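Local coordinates for protein superoxide dismutase (Leishmania major, PDB 4F2N) that catalyses the dismutation of superoxide to molecular oxygen and hydrogen peroxide, probably by cycling a single bound iron ion between its two oxidation states, at residues Q214-W218 against E219-H223; P48-S51 against P52-E56; H24-P27 against H28-Y31. All coordinates share one frame; numbering follows the deposited sequence.

How the contacts relate
Along the chain the order is contact 3, contact 2, contact 1. Contact 3 is a beta turn in the N-terminal arm; contact 2 starts helix 52-71, which carries the iron ligand His58; contact 1 starts helix 218-229 in the C-terminal domain. Contacts 1 and 2, both N-caps, have centres about 18 Å apart and touch through their leading loops, where Ile215 packs on Val49 and Gln214 on Pro48, so the alpha-hairpin and C-terminal domains meet there. Contact 3 touches neither, its centre about 26 Å from that of contact 2, though its nearest atoms come within about 4 Å of contact 1 and Pro27 and Thr25 lean on helix 218-229. Helix 96-113, with iron ligand His108, is touched by all three.

Contact 1 (Q214-W218 against E219-H223)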
loop_
_atom_site.group_PDB
_atom_site.type_symbol
_atom_site.label_atom_id
_atom_site.label_comp_id
_atom_site.label_asym_id
_atom_site.label_seq_id
_atom_site.Cartn_x
_atom_site.Cartn_y
_atom_site.Cartn_z
ATOM N N GLN B 214 -9.882 20.305 -6.106
ATOM C CA GLN B 214 -9.540 21.725 -5.940
ATOM C C GLN B 214 -8.136 22.067 -6.408
ATOM O O GLN B 214 -7.835 23.230 -6.620
ATOM C CB GLN B 214 -9.733 22.179 -4.486
ATOM C CG GLN B 214 -11.136 21.931 -3.968
ATOM C CD GLN B 214 -11.240 22.180 -2.483
ATOM O OE1 GLN B 214 -10.676 23.139 -1.978
ATOM N NE2 GLN B 214 -11.959 21.312 -1.772
ATOM N N ILE B 215 -7.272 21.067 -6.577
ATOM C CA ILE B 215 -5.911 21.361 -7.039
ATOM C C ILE B 215 -5.553 20.681 -8.377
ATOM O O ILE B 215 -4.384 20.669 -8.763
ATOM C CB ILE B 215 -4.812 21.028 -5.991
ATOM C CG1 ILE B 215 -4.871 19.540 -5.563
ATOM C CG2 ILE B 215 -4.866 21.978 -4.802
ATOM C CD1 ILE B 215 -3.616 19.089 -4.839
ATOM N N VAL B 216 -6.549 20.195 -9.105
ATOM C CA VAL B 216 -6.245 19.556 -10.414
ATOM C C VAL B 216 -5.967 20.624 -11.471
ATOM O O VAL B 216 -6.732 21.592 -11.617
ATOM C CB VAL B 216 -7.361 18.616 -10.883
ATOM C CG1 VAL B 216 -7.034 18.075 -12.284
ATOM C CG2 VAL B 216 -7.518 17.479 -9.884
ATOM N N ASP B 217 -4.844 20.462 -12.172
ATOM C CA ASP B 217 -4.521 21.308 -13.298
ATOM C C ASP B 217 -5.272 20.799 -14.519
ATOM O O ASP B 217 -4.781 19.924 -15.258
ATOM C CB ASP B 217 -2.995 21.327 -13.546
ATOM C CG ASP B 217 -2.592 22.272 -14.680
ATOM O OD1 ASP B 217 -3.471 22.721 -15.439
ATOM O OD2 ASP B 217 -1.391 22.560 -14.820
ATOM N N TRP B 218 -6.469 21.336 -14.740
ATOM C CA TRP B 218 -7.308 20.819 -15.826
ATOM C C TRP B 218 -6.806 21.217 -17.203
ATOM O O TRP B 218 -7.150 20.584 -18.208
ATOM C CB TRP B 218 -8.770 21.231 -15.645
ATOM C CG TRP B 218 -9.495 20.546 -14.516
ATOM C CD1 TRP B 218 -10.038 21.131 -13.364
ATOM C CD2 TRP B 218 -9.814 19.116 -14.411
ATOM N NE1 TRP B 218 -10.657 20.180 -12.584
ATOM C CE2 TRP B 218 -10.547 18.949 -13.156
ATOM C CE3 TRP B 218 -9.581 18.001 -15.214
ATOM C CZ2 TRP B 218 -11.015 17.712 -12.739
ATOM C CZ3 TRP B 218 -10.053 16.744 -14.777
ATOM C CH2 TRP B 218 -10.747 16.608 -13.562
ATOM N N GLU B 219 -5.980 22.256 -17.262
ATOM C CA GLU B 219 -5.333 22.634 -18.537
ATOM C C GLU B 219 -4.340 21.558 -19.012
ATOM O O GLU B 219 -4.274 21.240 -20.208
ATOM C CB GLU B 219 -4.688 24.020 -18.424
ATOM C CG GLU B 219 -5.733 25.101 -18.173
ATOM C CD GLU B 219 -5.146 26.487 -17.976
ATOM O OE1 GLU B 219 -3.978 26.708 -18.358
ATOM O OE2 GLU B 219 -5.856 27.372 -17.442
ATOM N N PHE B 220 -3.576 20.990 -18.077
ATOM C CA PHE B 220 -2.685 19.896 -18.429
ATOM C C PHE B 220 -3.509 18.680 -18.834
ATOM O O PHE B 220 -3.185 18.015 -19.810
ATOM C CB PHE B 220 -1.744 19.516 -17.273
ATOM C CG PHE B 220 -0.968 18.270 -17.533
ATOM C CD1 PHE B 220 0.150 18.293 -18.384
ATOM C CD2 PHE B 220 -1.357 17.058 -16.953
ATOM C CE1 PHE B 220 0.867 17.132 -18.633
ATOM C CE2 PHE B 220 -0.637 15.895 -17.202
ATOM C CZ PHE B 220 0.478 15.943 -18.035
ATOM N N VAL B 221 -4.556 18.371 -18.070
ATOM C CA VAL B 221 -5.403 17.214 -18.393
ATOM C C VAL B 221 -5.981 17.410 -19.815
ATOM O O VAL B 221 -5.992 16.481 -20.623
ATOM C CB VAL B 221 -6.545 17.003 -17.369
ATOM C CG1 VAL B 221 -7.408 15.812 -17.769
ATOM C CG2 VAL B 221 -5.975 16.804 -15.956
ATOM N N CYS B 222 -6.453 18.620 -20.112
ATOM C CA CYS B 222 -7.018 18.879 -21.447
ATOM C C CYS B 222 -5.968 18.765 -22.568
ATOM O O CYS B 222 -6.253 18.218 -23.643
ATOM C CB CYS B 222 -7.718 20.240 -21.468
ATOM S SG CYS B 222 -8.616 20.542 -23.010
ATOM N N HIS B 223 -4.763 19.286 -22.323
ATOM C CA HIS B 223 -3.633 19.112 -23.241
ATOM C C HIS B 223 -3.380 17.639 -23.510
ATOM O O HIS B 223 -3.209 17.226 -24.662
ATOM C CB HIS B 223 -2.363 19.772 -22.685
ATOM C CG HIS B 223 -1.137 19.600 -23.578
ATOM N ND1 HIS B 223 -0.913 20.375 -24.665
ATOM C CD2 HIS B 223 -0.074 18.688 -23.520
ATOM C CE1 HIS B 223 0.239 19.988 -25.262
ATOM N NE2 HIS B 223 0.747 18.958 -24.559
#
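Val216 sets one methyl, CG1, against CG2 of Val221 at 4.0 Å, the two side chains crossing at a slant. The same CG1 lies over the centre of the Trp218 ring, on one face of the indole, and Val216 also packs on Phe188 of strand 185-191.

Asp217 comes next and is the N-cap of helix 218-229. Its CG stands anti to the backbone N (chi1 -177°), which swings the carboxylate back over the first turn, where Asp217 OD1 accepts from Phe220 N at 3.2 Å with an N-H...O angle of 159°. The amide reaches OD1 from well above the carboxylate plane, and CB of Phe220 passes beside Asp217 CG at 3.9 Å. The backbone O of Asp217 takes the N-H of Val221, with Val221 N at 3.2 Å, and a second, weak bond from Phe220 N.

Trp218 runs alongside Val221, both side chains pointing the same way, and Trp218 CE3 lies 3.9 Å from Val221 CB. Trp218 O receives Cys222 N at 2.8 Å, the next bond of the helix. Trp218 and Val221 both touch Leu126 of helix 124-134, and Val221 also meets Ile187 and Phe188 of strand 185-191.

OD1 of Asp217 thus takes the place of the carbonyl that a preceding turn would have offered Phe220 N, while Asp217 O begins the regular helical bonds with Val221 N. The positive end of the helix dipole would be expected to favour the charged carboxylate, an effect that the nearby Glu219 carboxylate might partly offset.

Contact 2 (P48-S51 against P52-E56); sequences PVMS and PRQLE
A serine N-cap begins helix 52-71, a long helix of the alpha-hairpin domain that carries the iron ligand His58. Ser51 OG accepts from Gln54 N at 3.0 Å, with an N-H...O angle of 160°. The hydroxyl sits between the backbone N and the carbonyl carbon (chi1 70°), a position that turns it back toward the first turn and brings Ser51 OG to 3.3 Å from Gln54 CB. Ser51 O then takes Leu55 N at 3.0 Å and starts the regular helical pattern. Pro52 fills the first helical position, where its lack of an N-H costs no bond. Met50 CG lies 4.3 Å from Gln54 CG.

The cap is itself held by a second shell, since Ser51 OG also bonds Asp200 of helix 198-201, and the side-chain amide of Gln54 makes weak bonds, OE1 with Asp200 N and NE2 with O of the iron ligand His195. Arg53 forms salt bridges with Glu56 on its own helix, where the hydrogen bond is weak, and with Glu202 of the second subunit. Met50 rests on Phe111 and Leu55 on Trp112, both of helix 96-113.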
loop_
_atom_site.group_PDB
_atom_site.type_symbol
_atom_site.label_atom_id
_atom_site.label_comp_id
_atom_site.label_asym_id
_atom_site.label_seq_id
_atom_site.Cartn_x
_atom_site.Cartn_y
_atom_site.Cartn_z
ATOM N N PRO B 48 -5.220 24.465 -1.724
ATOM C CA PRO B 48 -5.597 24.282 -0.305
ATOM C C PRO B 48 -5.611 22.839 0.200
ATOM O O PRO B 48 -6.093 22.581 1.300
ATOM C CB PRO B 48 -7.022 24.829 -0.274
ATOM C CG PRO B 48 -7.570 24.459 -1.617
ATOM C CD PRO B 48 -6.418 24.549 -2.588
ATOM N N VAL B 49 -5.098 21.903 -0.588
ATOM C CA VAL B 49 -5.285 20.473 -0.299
ATOM C C VAL B 49 -4.101 19.808 0.422
ATOM O O VAL B 49 -4.307 19.159 1.454
ATOM C CB VAL B 49 -5.692 19.704 -1.573
ATOM C CG1 VAL B 49 -5.782 18.186 -1.329
ATOM C CG2 VAL B 49 -7.015 20.274 -2.079
ATOM N N MET B 50 -2.891 19.991 -0.108
ATOM C CA MET B 50 -1.665 19.375 0.438
ATOM C C MET B 50 -0.787 20.358 1.215
ATOM O O MET B 50 -0.348 21.346 0.652
ATOM C CB MET B 50 -0.810 18.826 -0.696
ATOM C CG MET B 50 -1.362 17.539 -1.310
ATOM S SD MET B 50 -0.237 17.010 -2.608
ATOM C CE MET B 50 -1.300 15.848 -3.449
ATOM N N SER B 51 -0.476 20.032 2.470
ATOM C CA SER B 51 0.403 20.857 3.296
ATOM C C SER B 51 1.845 20.813 2.776
ATOM O O SER B 51 2.214 19.891 2.048
ATOM C CB SER B 51 0.385 20.340 4.733
ATOM O OG SER B 51 1.061 19.086 4.787
ATOM N N PRO B 52 2.672 21.810 3.165
ATOM C CA PRO B 52 4.094 21.774 2.826
ATOM C C PRO B 52 4.761 20.452 3.226
ATOM O O PRO B 52 5.455 19.834 2.391
ATOM C CB PRO B 52 4.671 22.981 3.612
ATOM C CG PRO B 52 3.520 23.957 3.615
ATOM C CD PRO B 52 2.285 23.108 3.783
ATOM N N ARG B 53 4.514 19.986 4.455
ATOM C CA ARG B 53 5.150 18.739 4.901
ATOM C C ARG B 53 4.642 17.529 4.105
ATOM O O ARG B 53 5.438 16.660 3.753
ATOM C CB ARG B 53 5.028 18.536 6.421
ATOM C CG ARG B 53 5.603 17.214 6.938
ATOM C CD ARG B 53 7.082 17.069 6.589
ATOM N NE ARG B 53 7.776 16.098 7.437
ATOM C CZ ARG B 53 9.093 15.913 7.421
ATOM N NH1 ARG B 53 9.859 16.652 6.619
ATOM N NH2 ARG B 53 9.656 15.030 8.237
ATOM N N GLN B 54 3.347 17.476 3.794
ATOM C CA GLN B 54 2.832 16.345 2.970
ATOM C C GLN B 54 3.535 16.299 1.621
ATOM O O GLN B 54 3.924 15.208 1.134
ATOM C CB GLN B 54 1.310 16.462 2.775
ATOM C CG GLN B 54 0.680 15.451 1.833
ATOM C CD GLN B 54 0.645 14.045 2.426
ATOM O OE1 GLN B 54 -0.341 13.644 3.065
ATOM N NE2 GLN B 54 1.731 13.301 2.241
ATOM N N LEU B 55 3.713 17.461 0.999
ATOM C CA LEU B 55 4.369 17.489 -0.323
ATOM C C LEU B 55 5.851 17.172 -0.197
ATOM O O LEU B 55 6.419 16.476 -1.051
ATOM C CB LEU B 55 4.194 18.843 -1.033
ATOM C CG LEU B 55 4.879 18.963 -2.402
ATOM C CD1 LEU B 55 4.334 17.920 -3.384
ATOM C CD2 LEU B 55 4.695 20.356 -2.973
ATOM N N GLU B 56 6.476 17.689 0.856
ATOM C CA GLU B 56 7.911 17.461 1.081
ATOM C C GLU B 56 8.214 15.960 1.225
ATOM O O GLU B 56 9.151 15.436 0.594
ATOM C CB GLU B 56 8.407 18.218 2.316
ATOM C CG GLU B 56 9.871 17.970 2.618
ATOM C CD GLU B 56 10.390 18.702 3.833
ATOM O OE1 GLU B 56 9.630 18.992 4.799
ATOM O OE2 GLU B 56 11.606 18.974 3.824
#

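Contact 3 (H24-P27 against H28-Y31); sequences HTLP and HLRY
Arg30 bends back from the chain to grip the carbonyl of Pro27. Its CB leads to CG, which is anti to the carbonyl carbon (chi1 -55°), and Arg30 CG lies 3.8 Å from Pro27 O. CD stays beside the same oxygen, and Arg30 NE then donates to Pro27 O at 2.9 Å, almost in line with the C=O bond though with a bent N-H...O angle of 140°. The oxygen stands at the edge of the guanidinium, somewhat tilted from its plane. Arg30 NH2 adds a weak bond to Pro27 O at 3.2 Å, so two N-H groups share one acceptor, while NH1 turns to the carbonyl of Gly79 and ties the arginine to the loop before helix 82-89.

The backbone so gripped is a type I beta turn from Leu26 to Leu29, with Pro27 and His28 at its corners, and Leu29 N closes it onto Leu26 O at 2.9 Å. That oxygen also lies over one face of the His28 imidazole. A chi1 of 61° folds the His28 ring back over the turn and carries His28 CE1 to 3.6 Å from Leu26 CD2, the two side chains meeting obliquely.

Leu26 and Leu29 run side by side in the same direction, Leu26 CB and Leu29 CB being 3.9 Å apart. The turn bends the N-terminal arm as it passes helices 96-113, 82-89 and 218-229: Leu29 packs on His105 and Ser109 of the first, the backbone N-H groups of Thr25 and Leu26 bond the carboxylate of Glu83 in the second, and Pro27 touches Arg227 of the third.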
loop_
_atom_site.group_PDB
_atom_site.type_symbol
_atom_site.label_atom_id
_atom_site.label_comp_id
_atom_site.label_asym_id
_atom_site.label_seq_id
_atom_site.Cartn_x
_atom_site.Cartn_y
_atom_site.Cartn_z
ATOM N N HIS B 24 4.352 8.942 -26.642
ATOM C CA HIS B 24 4.660 8.736 -25.221
ATOM C C HIS B 24 3.813 9.671 -24.427
ATOM O O HIS B 24 3.515 10.790 -24.883
ATOM C CB HIS B 24 6.140 8.993 -24.915
ATOM C CG HIS B 24 7.082 8.052 -25.627
ATOM N ND1 HIS B 24 7.588 8.325 -26.834
ATOM C CD2 HIS B 24 7.600 6.805 -25.258
ATOM C CE1 HIS B 24 8.385 7.308 -27.232
ATOM N NE2 HIS B 24 8.403 6.393 -26.263
ATOM N N THR B 25 3.420 9.236 -23.228
ATOM C CA THR B 25 2.616 10.088 -22.361
ATOM C C THR B 25 3.438 11.289 -21.846
ATOM O O THR B 25 2.934 12.432 -21.823
ATOM C CB THR B 25 2.020 9.270 -21.195
ATOM O OG1 THR B 25 1.058 8.355 -21.724
ATOM C CG2 THR B 25 1.306 10.169 -20.210
ATOM N N LEU B 26 4.675 11.018 -21.411
ATOM C CA LEU B 26 5.617 12.092 -21.007
ATOM C C LEU B 26 6.931 11.973 -21.782
ATOM O O LEU B 26 7.923 11.461 -21.236
ATOM C CB LEU B 26 5.921 11.999 -19.496
ATOM C CG LEU B 26 4.744 12.197 -18.530
ATOM C CD1 LEU B 26 5.205 11.999 -17.080
ATOM C CD2 LEU B 26 4.101 13.562 -18.762
ATOM N N PRO B 27 6.961 12.451 -23.042
ATOM C CA PRO B 27 8.184 12.231 -23.830
ATOM C C PRO B 27 9.428 12.922 -23.278
ATOM O O PRO B 27 10.533 12.486 -23.575
ATOM C CB PRO B 27 7.847 12.814 -25.217
ATOM C CG PRO B 27 6.616 13.616 -25.028
ATOM C CD PRO B 27 5.894 13.112 -23.820
ATOM N N HIS B 28 9.254 13.985 -22.490
ATOM C CA HIS B 28 10.402 14.672 -21.859
ATOM C C HIS B 28 10.952 13.909 -20.657
ATOM O O HIS B 28 12.056 14.206 -20.195
ATOM C CB HIS B 28 9.963 16.041 -21.402
ATOM C CG HIS B 28 8.865 15.964 -20.394
ATOM N ND1 HIS B 28 7.551 15.844 -20.754
ATOM C CD2 HIS B 28 8.911 15.840 -18.999
ATOM C CE1 HIS B 28 6.798 15.739 -19.641
ATOM N NE2 HIS B 28 7.631 15.726 -18.562
ATOM N N LEU B 29 10.200 12.931 -20.138
ATOM C CA LEU B 29 10.674 12.142 -18.977
ATOM C C LEU B 29 11.637 11.029 -19.377
ATOM O O LEU B 29 11.233 9.996 -19.903
ATOM C CB LEU B 29 9.514 11.599 -18.113
ATOM C CG LEU B 29 9.917 11.188 -16.683
ATOM C CD1 LEU B 29 10.162 12.423 -15.827
ATOM C CD2 LEU B 29 8.854 10.311 -16.034
ATOM N N ARG B 30 12.923 11.233 -19.091
ATOM C CA ARG B 30 13.968 10.378 -19.678
ATOM C C ARG B 30 14.927 9.798 -18.659
ATOM O O ARG B 30 14.912 10.186 -17.501
ATOM C CB ARG B 30 14.732 11.122 -20.784
ATOM C CG ARG B 30 13.790 11.661 -21.855
ATOM C CD ARG B 30 14.381 11.716 -23.244
ATOM N NE ARG B 30 13.277 11.765 -24.200
ATOM C CZ ARG B 30 13.167 11.006 -25.285
ATOM N NH1 ARG B 30 14.122 10.130 -25.602
ATOM N NH2 ARG B 30 12.102 11.150 -26.067
ATOM N N TYR B 31 15.716 8.822 -19.095
ATOM C CA TYR B 31 16.800 8.227 -18.295
ATOM C C TYR B 31 18.165 8.826 -18.740
ATOM O O TYR B 31 18.349 9.036 -19.918
ATOM C CB TYR B 31 16.790 6.705 -18.481
ATOM C CG TYR B 31 17.701 5.995 -17.519
ATOM C CD1 TYR B 31 17.237 5.579 -16.263
ATOM C CD2 TYR B 31 19.048 5.769 -17.842
ATOM C CE1 TYR B 31 18.086 4.951 -15.371
ATOM C CE2 TYR B 31 19.897 5.134 -16.954
ATOM C CZ TYR B 31 19.414 4.741 -15.721
ATOM O OH TYR B 31 20.259 4.110 -14.842
#